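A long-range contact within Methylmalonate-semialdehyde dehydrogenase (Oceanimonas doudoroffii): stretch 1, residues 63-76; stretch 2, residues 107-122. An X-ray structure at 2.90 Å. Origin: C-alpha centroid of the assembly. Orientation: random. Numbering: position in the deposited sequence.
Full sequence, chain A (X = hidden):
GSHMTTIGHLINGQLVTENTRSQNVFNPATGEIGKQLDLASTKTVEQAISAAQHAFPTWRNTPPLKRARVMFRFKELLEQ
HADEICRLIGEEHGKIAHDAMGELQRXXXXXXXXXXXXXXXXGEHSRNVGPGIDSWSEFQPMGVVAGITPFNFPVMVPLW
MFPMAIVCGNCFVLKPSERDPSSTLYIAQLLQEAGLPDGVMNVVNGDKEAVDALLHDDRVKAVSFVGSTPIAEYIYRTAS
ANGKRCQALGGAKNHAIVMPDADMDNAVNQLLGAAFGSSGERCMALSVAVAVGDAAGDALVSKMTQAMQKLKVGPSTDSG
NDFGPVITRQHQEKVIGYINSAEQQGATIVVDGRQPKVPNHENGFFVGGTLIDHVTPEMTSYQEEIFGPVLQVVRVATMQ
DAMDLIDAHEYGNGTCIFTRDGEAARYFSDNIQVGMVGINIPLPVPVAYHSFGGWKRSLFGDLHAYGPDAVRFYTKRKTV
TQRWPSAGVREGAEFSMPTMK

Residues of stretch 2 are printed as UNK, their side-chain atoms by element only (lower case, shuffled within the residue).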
ATOM      1  N   PRO A  63       6.619  15.758  15.167  1.00 19.50           N
ATOM      2  CA  PRO A  63       6.064  15.326  13.892  1.00 19.39           C
ATOM      3  C   PRO A  63       7.100  14.676  12.969  1.00 18.89           C
ATOM      4  O   PRO A  63       8.236  15.143  12.890  1.00 18.30           O
ATOM      5  CB  PRO A  63       5.534  16.630  13.285  1.00 19.55           C
ATOM      6  CG  PRO A  63       5.167  17.450  14.468  1.00 19.50           C
ATOM      7  CD  PRO A  63       6.257  17.155  15.466  1.00 19.35           C
ATOM      8  N   PRO A  64       6.708  13.600  12.279  1.00 18.73           N
ATOM      9  CA  PRO A  64       7.521  12.941  11.264  1.00 18.84           C
ATOM     10  C   PRO A  64       8.176  13.908  10.278  1.00 18.97           C
ATOM     11  O   PRO A  64       9.285  13.681   9.839  1.00 18.55           O
ATOM     12  CB  PRO A  64       6.503  12.092  10.505  1.00 18.89           C
ATOM     13  CG  PRO A  64       5.455  11.801  11.491  1.00 19.13           C
ATOM     14  CD  PRO A  64       5.392  12.964  12.422  1.00 18.74           C
ATOM     15  N   LEU A  65       7.470  14.951   9.886  1.00 20.15           N
ATOM     16  CA  LEU A  65       8.053  15.917   8.960  1.00 21.51           C
ATOM     17  C   LEU A  65       9.299  16.537   9.554  1.00 23.15           C
ATOM     18  O   LEU A  65      10.352  16.561   8.923  1.00 24.80           O
ATOM     19  CB  LEU A  65       7.067  17.015   8.586  1.00 20.78           C
ATOM     20  CG  LEU A  65       6.322  16.682   7.294  1.00 20.98           C
ATOM     21  CD1 LEU A  65       5.012  17.459   7.148  1.00 20.42           C
ATOM     22  CD2 LEU A  65       7.274  16.936   6.130  1.00 21.73           C
ATOM     23  N   LYS A  66       9.166  17.005  10.786  1.00 23.78           N
ATOM     24  CA  LYS A  66      10.260  17.632  11.495  1.00 23.17           C
ATOM     25  C   LYS A  66      11.390  16.631  11.789  1.00 21.54           C
ATOM     26  O   LYS A  66      12.571  16.961  11.664  1.00 21.36           O
ATOM     27  CB  LYS A  66       9.737  18.300  12.777  1.00 24.24           C
ATOM     28  CG  LYS A  66      10.756  19.221  13.430  1.00 26.19           C
ATOM     29  CD  LYS A  66      10.320  19.801  14.762  1.00 27.55           C
ATOM     30  CE  LYS A  66      11.464  20.625  15.329  1.00 29.02           C
ATOM     31  NZ  LYS A  66      11.108  21.206  16.637  1.00 31.29           N
ATOM     32  N   ARG A  67      11.040  15.414  12.176  1.00 20.18           N
ATOM     33  CA  ARG A  67      12.068  14.393  12.383  1.00 19.89           C
ATOM     34  C   ARG A  67      12.832  14.116  11.090  1.00 19.99           C
ATOM     35  O   ARG A  67      14.035  13.911  11.126  1.00 20.46           O
ATOM     36  CB  ARG A  67      11.482  13.076  12.896  1.00 19.41           C
ATOM     37  CG  ARG A  67      10.743  13.202  14.199  1.00 19.66           C
ATOM     38  CD  ARG A  67      10.635  11.868  14.906  1.00 19.75           C
ATOM     39  NE  ARG A  67       9.763  10.915  14.221  1.00 19.14           N
ATOM     40  CZ  ARG A  67       8.542  10.576  14.607  1.00 18.57           C
ATOM     41  NH1 ARG A  67       7.976  11.122  15.669  1.00 19.05           N
ATOM     42  NH2 ARG A  67       7.871   9.681  13.910  1.00 18.71           N
ATOM     43  N   ALA A  68      12.125  14.090   9.960  1.00 20.05           N
ATOM     44  CA  ALA A  68      12.722  13.729   8.680  1.00 20.57           C
ATOM     45  C   ALA A  68      13.686  14.790   8.182  1.00 21.07           C
ATOM     46  O   ALA A  68      14.703  14.464   7.562  1.00 20.69           O
ATOM     47  CB  ALA A  68      11.653  13.476   7.646  1.00 21.11           C
ATOM     48  N   ARG A  69      13.386  16.049   8.491  1.00 21.45           N
ATOM     49  CA  ARG A  69      14.263  17.156   8.131  1.00 22.17           C
ATOM     50  C   ARG A  69      15.655  17.016   8.794  1.00 22.11           C
ATOM     51  O   ARG A  69      16.666  17.568   8.306  1.00 23.34           O
ATOM     52  CB  ARG A  69      13.621  18.512   8.475  1.00 22.68           C
ATOM     53  CG  ARG A  69      12.386  18.879   7.660  1.00 23.24           C
ATOM     54  CD  ARG A  69      11.934  20.295   7.974  1.00 24.36           C
ATOM     55  NE  ARG A  69      10.498  20.351   8.231  1.00 25.41           N
ATOM     56  CZ  ARG A  69       9.553  20.482   7.311  1.00 25.75           C
ATOM     57  NH1 ARG A  69       9.857  20.586   6.028  1.00 26.09           N
ATOM     58  NH2 ARG A  69       8.281  20.500   7.689  1.00 26.47           N
ATOM     59  N   VAL A  70      15.730  16.284   9.896  1.00 20.36           N
ATOM     60  CA  VAL A  70      17.031  16.022  10.460  1.00 20.22           C
ATOM     61  C   VAL A  70      17.812  15.160   9.492  1.00 19.44           C
ATOM     62  O   VAL A  70      18.984  15.398   9.276  1.00 19.04           O
ATOM     63  CB  VAL A  70      16.963  15.356  11.841  1.00 20.70           C
ATOM     64  CG1 VAL A  70      18.371  15.089  12.375  1.00 21.20           C
ATOM     65  CG2 VAL A  70      16.220  16.247  12.821  1.00 20.60           C
ATOM     66  N   MET A  71      17.147  14.178   8.901  1.00 19.72           N
ATOM     67  CA  MET A  71      17.796  13.255   7.962  1.00 20.33           C
ATOM     68  C   MET A  71      18.144  13.886   6.616  1.00 19.76           C
ATOM     69  O   MET A  71      19.112  13.491   5.969  1.00 18.29           O
ATOM     70  CB  MET A  71      16.938  12.011   7.743  1.00 20.82           C
ATOM     71  CG  MET A  71      16.591  11.239   9.027  1.00 21.67           C
ATOM     72  SD  MET A  71      17.900  10.752  10.205  1.00 21.26           S
ATOM     73  CE  MET A  71      19.071  10.218   8.992  1.00 22.42           C
ATOM     74  N   PHE A  72      17.337  14.860   6.217  1.00 20.30           N
ATOM     75  CA  PHE A  72      17.609  15.707   5.051  1.00 20.67           C
ATOM     76  C   PHE A  72      18.910  16.495   5.222  1.00 21.22           C
ATOM     77  O   PHE A  72      19.708  16.572   4.307  1.00 21.30           O
ATOM     78  CB  PHE A  72      16.450  16.695   4.831  1.00 19.86           C
ATOM     79  CG  PHE A  72      15.371  16.189   3.929  1.00 19.15           C
ATOM     80  CD1 PHE A  72      15.601  16.029   2.569  1.00 19.49           C
ATOM     81  CD2 PHE A  72      14.115  15.916   4.421  1.00 18.93           C
ATOM     82  CE1 PHE A  72      14.587  15.600   1.726  1.00 19.04           C
ATOM     83  CE2 PHE A  72      13.100  15.472   3.591  1.00 18.72           C
ATOM     84  CZ  PHE A  72      13.333  15.320   2.243  1.00 18.82           C
ATOM     85  N   ARG A  73      19.084  17.096   6.393  1.00 22.71           N
ATOM     86  CA  ARG A  73      20.306  17.841   6.751  1.00 23.91           C
ATOM     87  C   ARG A  73      21.502  16.919   6.940  1.00 22.04           C
ATOM     88  O   ARG A  73      22.610  17.242   6.561  1.00 22.15           O
ATOM     89  CB  ARG A  73      20.090  18.653   8.040  1.00 25.67           C
ATOM     90  CG  ARG A  73      19.296  19.933   7.840  1.00 27.75           C
ATOM     91  CD  ARG A  73      19.027  20.632   9.161  1.00 29.68           C
ATOM     92  NE  ARG A  73      17.645  21.124   9.284  1.00 32.49           N
ATOM     93  CZ  ARG A  73      16.722  20.713  10.177  1.00 33.38           C
ATOM     94  NH1 ARG A  73      16.981  19.758  11.089  1.00 32.70           N
ATOM     95  NH2 ARG A  73      15.507  21.276  10.160  1.00 32.88           N
ATOM     96  N   PHE A  74      21.249  15.783   7.556  1.00 20.74           N
ATOM     97  CA  PHE A  74      22.218  14.721   7.672  1.00 20.67           C
ATOM     98  C   PHE A  74      22.723  14.233   6.294  1.00 20.92           C
ATOM     99  O   PHE A  74      23.914  14.029   6.109  1.00 20.54           O
ATOM    100  CB  PHE A  74      21.563  13.575   8.458  1.00 20.32           C
ATOM    101  CG  PHE A  74      22.516  12.515   8.918  1.00 20.00           C
ATOM    102  CD1 PHE A  74      23.701  12.849   9.543  1.00 20.39           C
ATOM    103  CD2 PHE A  74      22.210  11.176   8.760  1.00 20.00           C
ATOM    104  CE1 PHE A  74      24.578  11.867   9.971  1.00 20.57           C
ATOM    105  CE2 PHE A  74      23.067  10.179   9.188  1.00 20.34           C
ATOM    106  CZ  PHE A  74      24.262  10.525   9.793  1.00 20.78           C
ATOM    107  N   LYS A  75      21.811  14.069   5.335  1.00 21.59           N
ATOM    108  CA  LYS A  75      22.139  13.669   3.954  1.00 21.54           C
ATOM    109  C   LYS A  75      23.320  14.483   3.424  1.00 22.91           C
ATOM    110  O   LYS A  75      24.282  13.949   2.888  1.00 22.65           O
ATOM    111  CB  LYS A  75      20.919  13.892   3.059  1.00 20.84           C
ATOM    112  CG  LYS A  75      20.728  12.870   1.973  1.00 20.60           C
ATOM    113  CD  LYS A  75      21.438  13.265   0.700  1.00 21.05           C
ATOM    114  CE  LYS A  75      20.496  13.853  -0.320  1.00 20.87           C
ATOM    115  NZ  LYS A  75      20.763  13.139  -1.590  1.00 21.52           N
ATOM    116  N   GLU A  76      23.224  15.786   3.643  1.00 24.69           N
ATOM    117  CA  GLU A  76      24.187  16.772   3.182  1.00 25.94           C
ATOM    118  C   GLU A  76      25.530  16.646   3.847  1.00 23.53           C
ATOM    119  O   GLU A  76      26.550  16.651   3.197  1.00 24.36           O
ATOM    120  CB  GLU A  76      23.649  18.172   3.480  1.00 29.62           C
ATOM    121  CG  GLU A  76      22.344  18.485   2.783  1.00 33.38           C
ATOM    122  CD  GLU A  76      22.519  18.391   1.296  1.00 38.72           C
ATOM    123  OE1 GLU A  76      21.846  17.521   0.670  1.00 43.29           O
ATOM    124  OE2 GLU A  76      23.374  19.161   0.771  1.00 40.96           O
ATOM    125  N   UNK A 107      24.826   3.887   2.302  1.00 23.70           N
ATOM    126  CA  UNK A 107      24.358   4.409   3.574  1.00 22.80           C
ATOM    127  C   UNK A 107      23.513   5.654   3.425  1.00 21.67           C
ATOM    128  O   UNK A 107      22.429   5.739   3.974  1.00 20.99           O
ATOM    129  N   UNK A 108      24.016   6.619   2.664  1.00 21.51           N
ATOM    130  CA  UNK A 108      23.271   7.828   2.353  1.00 21.25           C
ATOM    131  C   UNK A 108      21.960   7.445   1.713  1.00 21.49           C
ATOM    132  O   UNK A 108      20.944   8.067   1.987  1.00 22.43           O
ATOM    133  c   UNK A 108      24.045   8.757   1.395  1.00 21.86           C
ATOM    134  c   UNK A 108      23.157   9.906   0.902  1.00 22.01           C
ATOM    135  c   UNK A 108      26.349   9.793   1.079  1.00 21.23           C
ATOM    136  c   UNK A 108      25.294   9.349   2.078  1.00 21.67           C
ATOM    137  N   UNK A 109      21.977   6.415   0.870  1.00 21.84           N
ATOM    138  CA  UNK A 109      20.745   5.906   0.267  1.00 22.04           C
ATOM    139  C   UNK A 109      19.722   5.551   1.329  1.00 21.54           C
ATOM    140  O   UNK A 109      18.559   5.933   1.210  1.00 22.35           O
ATOM    141  c   UNK A 109      21.777   4.212  -3.100  1.00 23.88           C
ATOM    142  c   UNK A 109      21.602   5.257  -2.010  1.00 23.35           C
ATOM    143  o   UNK A 109      21.494   3.020  -2.838  1.00 25.62           O
ATOM    144  c   UNK A 109      21.012   4.743  -0.693  1.00 22.36           C
ATOM    145  o   UNK A 109      22.177   4.604  -4.224  1.00 21.65           O
ATOM    146  N   UNK A 110      20.169   4.884   2.390  1.00 20.84           N
ATOM    147  CA  UNK A 110      19.298   4.579   3.549  1.00 20.41           C
ATOM    148  C   UNK A 110      18.772   5.817   4.261  1.00 20.07           C
ATOM    149  O   UNK A 110      17.709   5.753   4.898  1.00 20.82           O
ATOM    150  n   UNK A 110      19.295   1.574   3.799  1.00 19.64           N
ATOM    151  c   UNK A 110      20.023   3.743   4.610  1.00 20.33           C
ATOM    152  o   UNK A 110      21.483   1.896   4.198  1.00 19.29           O
ATOM    153  c   UNK A 110      20.327   2.323   4.166  1.00 19.93           C
ATOM    154  N   UNK A 111      19.546   6.906   4.201  1.00 18.74           N
ATOM    155  CA  UNK A 111      19.168   8.191   4.790  1.00 17.76           C
ATOM    156  C   UNK A 111      18.113   8.827   3.913  1.00 17.09           C
ATOM    157  O   UNK A 111      17.145   9.392   4.423  1.00 16.95           O
ATOM    158  c   UNK A 111      21.390   8.507   5.919  1.00 17.78           C
ATOM    159  c   UNK A 111      20.012  10.511   5.434  1.00 17.50           C
ATOM    160  c   UNK A 111      20.399   9.122   4.948  1.00 17.63           C
ATOM    161  N   UNK A 112      18.308   8.725   2.596  1.00 16.53           N
ATOM    162  CA  UNK A 112      17.357   9.259   1.639  1.00 16.15           C
ATOM    163  C   UNK A 112      16.016   8.627   1.877  1.00 16.26           C
ATOM    164  O   UNK A 112      15.023   9.310   2.048  1.00 16.76           O
ATOM    165  c   UNK A 112      19.027   9.784  -0.160  1.00 16.06           C
ATOM    166  o   UNK A 112      19.087   8.485  -2.156  1.00 14.78           O
ATOM    167  c   UNK A 112      17.814   8.968   0.229  1.00 16.13           C
ATOM    168  o   UNK A 112      20.426  10.246  -1.992  1.00 15.32           O
ATOM    169  c   UNK A 112      19.543   9.477  -1.539  1.00 15.59           C
ATOM    170  N   UNK A 113      15.996   7.310   1.950  1.00 16.27           N
ATOM    171  CA  UNK A 113      14.750   6.612   2.221  1.00 16.74           C
ATOM    172  C   UNK A 113      14.075   7.085   3.523  1.00 17.31           C
ATOM    173  O   UNK A 113      12.869   7.250   3.572  1.00 18.65           O
ATOM    174  c   UNK A 113      12.205   2.649   3.194  1.00 16.59           C
ATOM    175  c   UNK A 113      14.958   5.089   2.191  1.00 16.68           C
ATOM    176  c   UNK A 113      11.543   3.714   1.172  1.00 16.37           C
ATOM    177  c   UNK A 113      13.661   4.284   2.184  1.00 16.76           C
ATOM    178  c   UNK A 113      12.721   4.434   1.171  1.00 16.51           C
ATOM    179  c   UNK A 113      11.283   2.826   2.188  1.00 16.72           C
ATOM    180  c   UNK A 113      13.379   3.378   3.194  1.00 16.70           C
ATOM    181  o   UNK A 113      10.106   2.095   2.199  1.00 17.02           O
ATOM    182  N   UNK A 114      14.854   7.349   4.556  1.00 18.25           N
ATOM    183  CA  UNK A 114      14.316   7.772   5.867  1.00 18.47           C
ATOM    184  C   UNK A 114      13.693   9.156   5.824  1.00 18.31           C
ATOM    185  O   UNK A 114      12.805   9.474   6.629  1.00 16.61           O
ATOM    186  c   UNK A 114      15.423   7.756   6.914  1.00 18.89           C
ATOM    187  N   UNK A 115      14.171   9.973   4.877  1.00 18.30           N
ATOM    188  CA  UNK A 115      13.621  11.299   4.686  1.00 17.97           C
ATOM    189  C   UNK A 115      12.122  11.210   4.371  1.00 17.24           C
ATOM    190  O   UNK A 115      11.357  12.113   4.737  1.00 18.10           O
ATOM    191  c   UNK A 115      14.405  12.059   3.609  1.00 18.32           C
ATOM    192  s   UNK A 115      16.132  12.465   4.058  1.00 19.33           S
ATOM    193  N   UNK A 116      11.700  10.108   3.744  1.00 15.96           N
ATOM    194  CA  UNK A 116      10.291   9.873   3.432  1.00 15.59           C
ATOM    195  C   UNK A 116       9.411   9.309   4.551  1.00 15.20           C
ATOM    196  O   UNK A 116       8.349   8.751   4.283  1.00 14.72           O
ATOM    197  N   UNK A 117       9.803   9.510   5.808  1.00 14.87           N
ATOM    198  CA  UNK A 117       9.100   8.910   6.956  1.00 14.37           C
ATOM    199  C   UNK A 117       7.616   9.111   6.950  1.00 14.30           C
ATOM    200  O   UNK A 117       6.890   8.214   7.306  1.00 13.93           O
ATOM    201  c   UNK A 117       9.651   9.429   8.265  1.00 14.14           C
ATOM    202  N   UNK A 118       7.155  10.306   6.575  1.00 14.90           N
ATOM    203  CA  UNK A 118       5.697  10.530   6.692  1.00 14.57           C
ATOM    204  C   UNK A 118       4.857   9.623   5.849  1.00 13.85           C
ATOM    205  O   UNK A 118       3.801   9.209   6.279  1.00 14.78           O
ATOM    206  c   UNK A 118       6.855  12.625   6.454  1.00 15.27           C
ATOM    207  c   UNK A 118       7.888  11.553   6.254  1.00 15.04           C
ATOM    208  c   UNK A 118       5.517  11.968   6.207  1.00 14.95           C
ATOM    209  N   UNK A 119       5.311   9.352   4.637  1.00 13.26           N
ATOM    210  CA  UNK A 119       4.660   8.373   3.742  1.00 12.45           C
ATOM    211  C   UNK A 119       4.764   6.971   4.353  1.00 11.59           C
ATOM    212  O   UNK A 119       3.783   6.268   4.526  1.00 10.64           O
ATOM    213  c   UNK A 119       5.327   8.447   2.356  1.00 12.35           C
ATOM    214  o   UNK A 119       2.891   8.442   0.899  1.00 12.21           O
ATOM    215  c   UNK A 119       4.986   7.366   1.348  1.00 12.20           C
ATOM    216  o   UNK A 119       3.154   6.324   0.306  1.00 12.44           O
ATOM    217  c   UNK A 119       3.570   7.388   0.830  1.00 12.21           C
ATOM    218  N   UNK A 120       5.979   6.621   4.729  1.00 11.34           N
ATOM    219  CA  UNK A 120       6.268   5.315   5.321  1.00 11.36           C
ATOM    220  C   UNK A 120       5.513   4.968   6.602  1.00 11.47           C
ATOM    221  O   UNK A 120       5.337   3.798   6.881  1.00 11.28           O
ATOM    222  c   UNK A 120       7.752   5.197   5.612  1.00 11.04           C
ATOM    223  c   UNK A 120       8.254   4.444   3.258  1.00 11.06           C
ATOM    224  c   UNK A 120      10.062   5.023   4.864  1.00 10.92           C
ATOM    225  c   UNK A 120       8.662   5.345   4.410  1.00 10.98           C
ATOM    226  N   UNK A 121       5.093   5.984   7.365  1.00 11.80           N
ATOM    227  CA  UNK A 121       4.446   5.818   8.688  1.00 11.53           C
ATOM    228  C   UNK A 121       2.944   5.896   8.622  1.00 11.53           C
ATOM    229  O   UNK A 121       2.302   5.899   9.672  1.00 11.65           O
ATOM    230  c   UNK A 121       4.952   6.886   9.664  1.00 11.28           C
ATOM    231  c   UNK A 121       6.376   6.691  10.152  1.00 11.18           C
ATOM    232  c   UNK A 121       6.877   7.953  10.826  1.00 11.17           C
ATOM    233  c   UNK A 121       6.431   5.503  11.101  1.00 11.22           C
ATOM    234  N   UNK A 122       2.396   5.980   7.400  1.00 11.56           N
ATOM    235  CA  UNK A 122       0.934   5.925   7.175  1.00 11.34           C
ATOM    236  C   UNK A 122       0.384   4.623   7.697  1.00 11.57           C
ATOM    237  O   UNK A 122       0.881   3.539   7.363  1.00 11.48           O
ATOM    238  c   UNK A 122       0.556   6.051   5.698  1.00 11.02           C
ATOM    239  c   UNK A 122       0.825   7.427   5.106  1.00 11.07           C
ATOM    240  c   UNK A 122       0.543   8.927   3.145  1.00 11.13           C
ATOM    241  n   UNK A 122       0.319   9.041   1.679  1.00 11.21           N
ATOM    242  c   UNK A 122       0.542   7.492   3.623  1.00 10.90           C
TER

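Position 107 has no side-chain atoms, so it is glycine, G107, and nothing of stretch 1 lies near it. Position 108 carries four carbons forked at the first, one arm two carbons long: isoleucine, I108. Its CG2 lies 3.8 Å from K75 CD.

Position 109 has three carbons, the third bearing two oxygens, and points away: glutamate, E109. Position 110, two carbons with one oxygen and one nitrogen on the second, is asparagine, N110, out of reach. Position 111 is a single carbon carrying two more, the short symmetric fork of valine. V111 points toward stretch 1; its CG1 is 3.2 Å from M71 O and 3.7 Å from M71 CE, while CG2 is 4.0 Å from F74 CD2.

Position 112 repeats the three-carbon, two-oxygen pattern, and one oxygen reaches the K75 amine. It is glutamate, E112: K75 NZ donates a hydrogen bond to E112 OE1 at 2.9 Å, within a salt bridge. Position 113, a six-carbon ring on one carbon and bearing an oxygen, is tyrosine, Y113, remote from stretch 1. Position 114 has one carbon, 4.2 Å from M71 CG: alanine, A114.

Position 115 has one carbon followed by sulfur, hence cysteine, C115. Its CB and SG stand 3.7 and 3.9 Å from the F72 ring centroid, 15° and 13° off the normal, so both lie over the face, as CH-pi and sulfur-aromatic contacts.

Position 116, without side-chain atoms, is glycine, G116, the N-cap of the next helix. Position 117 has a single carbon pointing toward stretch 1: alanine, A117. At 118 three carbons close a ring onto the backbone nitrogen, which defines proline; P118 CG is 4.1 Å from P64 CB and 4.2 Å from L65 CG.

Position 119, three carbons ending in two oxygens, is glutamate, E119. Positions 120 and 121 each have four carbons forked at the second: leucines L120, out of reach, and L121, whose CD1 meets P64 CG at 4.2 Å and lies 3.7 Å from R67 NH2, at the guanidinium edge. Position 122, four carbons in a row ending in nitrogen, is lysine, K122.

The two longer helices run nearly antiparallel, at 154°, with axes 8.4 Å apart at closest approach. A68, whose CB is 3.2 Å from C115 O, permits close backbone approach: the CA atoms of A68 and C115 are 4.8 Å apart. Apolar packing extends along the 658 Å² contact, with the K75–E112 salt bridge adding a charged tie.

Stretch 2 107-122: GIENVEYACGAPELLK
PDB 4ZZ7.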